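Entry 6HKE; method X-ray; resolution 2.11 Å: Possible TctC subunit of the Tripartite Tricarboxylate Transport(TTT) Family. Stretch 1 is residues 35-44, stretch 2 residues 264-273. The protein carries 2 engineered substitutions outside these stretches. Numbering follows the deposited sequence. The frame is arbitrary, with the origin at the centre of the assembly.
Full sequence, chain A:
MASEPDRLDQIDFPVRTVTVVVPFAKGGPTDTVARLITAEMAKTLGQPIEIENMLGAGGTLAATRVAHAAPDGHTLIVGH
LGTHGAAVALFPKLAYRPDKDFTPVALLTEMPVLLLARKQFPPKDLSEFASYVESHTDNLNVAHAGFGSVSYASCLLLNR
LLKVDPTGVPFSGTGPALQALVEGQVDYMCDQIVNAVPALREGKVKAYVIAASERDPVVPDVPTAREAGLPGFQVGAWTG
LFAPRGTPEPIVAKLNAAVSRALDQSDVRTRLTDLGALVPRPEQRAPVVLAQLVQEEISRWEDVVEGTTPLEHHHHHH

Stretch 1 35-44: RLITAEMAKT
Stretch 2 (264-273) DQSDVRTRLT

How are the two stretches laid against each other? Residues 35-44 are helical throughout, part of a longer helix, and residues 266-273 form a second helix that continues later in the chain, with Gln265 at its N-cap position. The two axes run almost exactly antiparallel, at 173° between their N-to-C directions, and approach to 9.9 Å. The register is fixed by two pairs: Leu36 CA lies 6.4 Å from Val268 CA, and Glu40 CA lies 7.5 Å from Gln265 CA. Together the stretches bury 411 Å². Backbone torsions are helical, mostly around -65/-40, with phi reaching -81° at Ile37 and -87° at Thr44, while Gln265 stands apart at -67/133. The first helix is kinked near the end of this stretch, where Lys43 N bonds to Glu40 O (3.1 Å) and Thr44 N to Met41 O (3.0 Å), each reaching back three residues.

What does Leu36, the most covered residue, do in this contact? It has the largest covered area, 110 Å², and acts as a knob in a hole formed by Asp267, Val268, Arg271 and Leu272. Its CA-to-CB bond points toward the second helix. With chi1 t and chi2 p, both methyls reach Arg271: Leu36 CD1 lies 3.6 Å from Arg271 NH2 and Leu36 CD2 lies 3.6 Å from Arg271 CB. Leu36 CD1 also comes within 4.0 Å of Val268 CG2, and Leu36 CD2 packs at 3.9 Å from Leu272 CG. Leu36 CD1 meets the Arg271 guanidinium obliquely. That arginine has chi2 t, with chi1 (-94°) and chi3 (143°) between wells, and it pairs within its own helix with Asp267: Arg271 NE to Asp267 OD2 is 3.5 Å, a salt bridge of charges alone, because the oxygen lies well out of the guanidinium plane.

How does Val268 fill the space between the helices? With chi1 t and its CA-to-CB bond toward the first helix, it meets three residues there. Val268 CG2 lies 3.7 Å from Leu36 O, so this methyl meets backbone as well as side chain, and it also reaches Glu40 CG at 3.5 Å. The other methyl, Val268 CG1, packs against Ile37 CG1 at 4.0 Å. Ile37 (chi1 m, chi2 t) starts sideways, but its end comes nearer, and Ile37 CD1 approaches Leu272 CD1 at 4.4 Å. Leu272 (chi1 m, chi2 t) likewise begins sideways and turns its end inward, extending the apolar packing.

What happens where Glu40 meets the start of the second helix? The Glu40 CA-to-CB bond points toward it, with chi1 and chi2 both m and chi3 at 27°. Its aliphatic part rests on Val268, while Glu40 OE2 lies 3.5 Å from Gln265 CB and 3.9 Å from Asp267 CB. The charge is answered within its own helix: Lys43 NZ donates to Glu40 OE1 at 2.6 Å, a hydrogen bond within a salt bridge, reached with Lys43 chi1 m and the remaining chi angles t. No hydrogen bond crosses between the stretches, which are therefore joined here by packing.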

# COMPACT_ATOMS: atom_id res chain seq x y z
N ARG A 35 1.91 7.82 9.90
CA ARG A 35 2.58 8.60 10.96
C ARG A 35 2.62 10.08 10.54
O ARG A 35 2.42 10.97 11.40
CB ARG A 35 3.98 8.06 11.24
CG ARG A 35 3.96 6.91 12.23
CD ARG A 35 5.31 6.25 12.42
NE ARG A 35 5.05 4.94 12.97
CZ ARG A 35 4.77 4.70 14.24
NH1 ARG A 35 4.75 5.68 15.13
NH2 ARG A 35 4.50 3.46 14.61
N LEU A 36 2.86 10.31 9.27
CA LEU A 36 3.02 11.66 8.68
C LEU A 36 1.68 12.39 8.74
O LEU A 36 1.66 13.57 9.14
CB LEU A 36 3.53 11.48 7.24
CG LEU A 36 3.57 12.75 6.41
CD1 LEU A 36 4.44 13.80 7.09
CD2 LEU A 36 4.05 12.45 4.99
N ILE A 37 0.57 11.72 8.38
CA ILE A 37 -0.75 12.39 8.31
C ILE A 37 -1.38 12.50 9.71
O ILE A 37 -1.85 13.62 10.08
CB ILE A 37 -1.67 11.73 7.26
CG1 ILE A 37 -1.11 11.97 5.86
CG2 ILE A 37 -3.07 12.27 7.38
CD1 ILE A 37 -1.65 11.06 4.80
N THR A 38 -1.37 11.42 10.49
CA THR A 38 -2.04 11.36 11.82
C THR A 38 -1.44 12.38 12.79
O THR A 38 -2.24 12.96 13.55
CB THR A 38 -2.07 9.94 12.39
OG1 THR A 38 -0.72 9.48 12.57
CG2 THR A 38 -2.87 9.03 11.49
N ALA A 39 -0.12 12.62 12.76
CA ALA A 39 0.51 13.66 13.63
C ALA A 39 -0.12 15.03 13.35
O ALA A 39 -0.49 15.72 14.32
CB ALA A 39 2.01 13.70 13.46
N GLU A 40 -0.34 15.39 12.08
CA GLU A 40 -0.94 16.71 11.73
C GLU A 40 -2.42 16.71 12.12
O GLU A 40 -2.90 17.76 12.54
CB GLU A 40 -0.71 17.05 10.26
CG GLU A 40 0.75 17.40 9.95
CD GLU A 40 1.24 18.75 10.44
OE1 GLU A 40 0.70 19.26 11.43
OE2 GLU A 40 2.17 19.32 9.81
N MET A 41 -3.10 15.55 12.03
CA MET A 41 -4.55 15.40 12.33
C MET A 41 -4.86 15.86 13.77
O MET A 41 -5.94 16.42 13.98
CB MET A 41 -5.01 13.96 12.13
CG MET A 41 -5.37 13.63 10.68
SD MET A 41 -5.64 11.84 10.38
CE MET A 41 -7.26 11.60 11.10
N ALA A 42 -3.95 15.64 14.72
CA ALA A 42 -4.16 16.01 16.14
C ALA A 42 -4.55 17.50 16.27
O ALA A 42 -5.31 17.81 17.19
CB ALA A 42 -2.92 15.67 16.95
N LYS A 43 -4.07 18.37 15.39
CA LYS A 43 -4.36 19.85 15.41
C LYS A 43 -5.85 20.13 15.18
O LYS A 43 -6.35 21.11 15.75
CB LYS A 43 -3.52 20.57 14.35
CG LYS A 43 -2.03 20.52 14.61
CD LYS A 43 -1.22 21.39 13.67
CE LYS A 43 0.27 21.21 13.85
NZ LYS A 43 1.02 21.60 12.63
N THR A 44 -6.54 19.32 14.40
CA THR A 44 -8.00 19.49 14.15
C THR A 44 -8.79 18.78 15.25
O THR A 44 -9.82 19.30 15.68
CB THR A 44 -8.35 19.04 12.73
OG1 THR A 44 -7.50 19.80 11.89
CG2 THR A 44 -9.80 19.28 12.36
N ASP A 264 -3.24 19.43 3.75
CA ASP A 264 -2.95 20.84 3.38
C ASP A 264 -1.67 21.36 4.04
O ASP A 264 -1.22 22.41 3.61
CB ASP A 264 -4.07 21.79 3.81
CG ASP A 264 -5.35 21.55 3.04
OD1 ASP A 264 -5.26 21.05 1.89
OD2 ASP A 264 -6.42 21.84 3.62
N GLN A 265 -1.14 20.69 5.07
CA GLN A 265 0.10 21.14 5.75
C GLN A 265 1.28 21.00 4.79
O GLN A 265 1.40 19.95 4.15
CB GLN A 265 0.39 20.34 7.02
CG GLN A 265 -0.61 20.56 8.13
CD GLN A 265 -0.88 22.03 8.29
OE1 GLN A 265 -1.91 22.54 7.85
NE2 GLN A 265 0.08 22.74 8.86
N SER A 266 2.10 22.03 4.69
CA SER A 266 3.30 22.07 3.83
C SER A 266 4.16 20.84 4.09
O SER A 266 4.65 20.25 3.10
CB SER A 266 4.10 23.31 4.05
OG SER A 266 5.12 23.38 3.07
N ASP A 267 4.34 20.50 5.36
CA ASP A 267 5.22 19.40 5.83
C ASP A 267 4.76 18.09 5.20
O ASP A 267 5.62 17.31 4.76
CB ASP A 267 5.18 19.26 7.35
CG ASP A 267 6.45 18.63 7.87
OD1 ASP A 267 7.46 19.36 7.92
OD2 ASP A 267 6.43 17.41 8.16
N VAL A 268 3.45 17.87 5.18
CA VAL A 268 2.81 16.62 4.67
C VAL A 268 2.90 16.60 3.13
O VAL A 268 3.33 15.56 2.62
CB VAL A 268 1.37 16.48 5.21
CG1 VAL A 268 0.59 15.34 4.58
CG2 VAL A 268 1.40 16.30 6.71
N ARG A 269 2.57 17.70 2.43
CA ARG A 269 2.56 17.71 0.94
C ARG A 269 3.97 17.43 0.42
O ARG A 269 4.12 16.56 -0.47
CB ARG A 269 2.11 19.05 0.34
CG ARG A 269 0.72 19.50 0.75
CD ARG A 269 0.49 20.88 0.19
NE ARG A 269 0.77 20.87 -1.24
CZ ARG A 269 -0.08 20.43 -2.17
NH1 ARG A 269 -1.26 19.95 -1.84
NH2 ARG A 269 0.26 20.47 -3.45
N THR A 270 4.97 18.10 0.98
CA THR A 270 6.37 17.99 0.49
C THR A 270 6.92 16.61 0.87
O THR A 270 7.63 16.04 0.02
CB THR A 270 7.22 19.19 0.92
OG1 THR A 270 7.41 19.11 2.32
CG2 THR A 270 6.59 20.52 0.56
N ARG A 271 6.58 16.05 2.04
CA ARG A 271 7.08 14.69 2.41
C ARG A 271 6.43 13.65 1.49
O ARG A 271 7.15 12.87 0.84
CB ARG A 271 6.88 14.38 3.89
CG ARG A 271 8.09 14.71 4.77
CD ARG A 271 7.66 15.09 6.18
NE ARG A 271 8.48 14.66 7.32
CZ ARG A 271 8.46 13.46 7.92
NH1 ARG A 271 9.25 13.23 8.96
NH2 ARG A 271 7.71 12.47 7.47
N LEU A 272 5.10 13.67 1.37
CA LEU A 272 4.39 12.74 0.46
C LEU A 272 4.98 12.83 -0.96
O LEU A 272 5.40 11.78 -1.48
CB LEU A 272 2.89 13.05 0.45
CG LEU A 272 2.10 12.53 1.65
CD1 LEU A 272 0.67 13.04 1.59
CD2 LEU A 272 2.12 11.01 1.70
N THR A 273 5.03 14.03 -1.54
CA THR A 273 5.35 14.24 -2.98
C THR A 273 6.84 13.97 -3.23
O THR A 273 7.16 13.46 -4.33
CB THR A 273 4.85 15.60 -3.49
OG1 THR A 273 5.49 16.66 -2.79
CG2 THR A 273 3.35 15.76 -3.38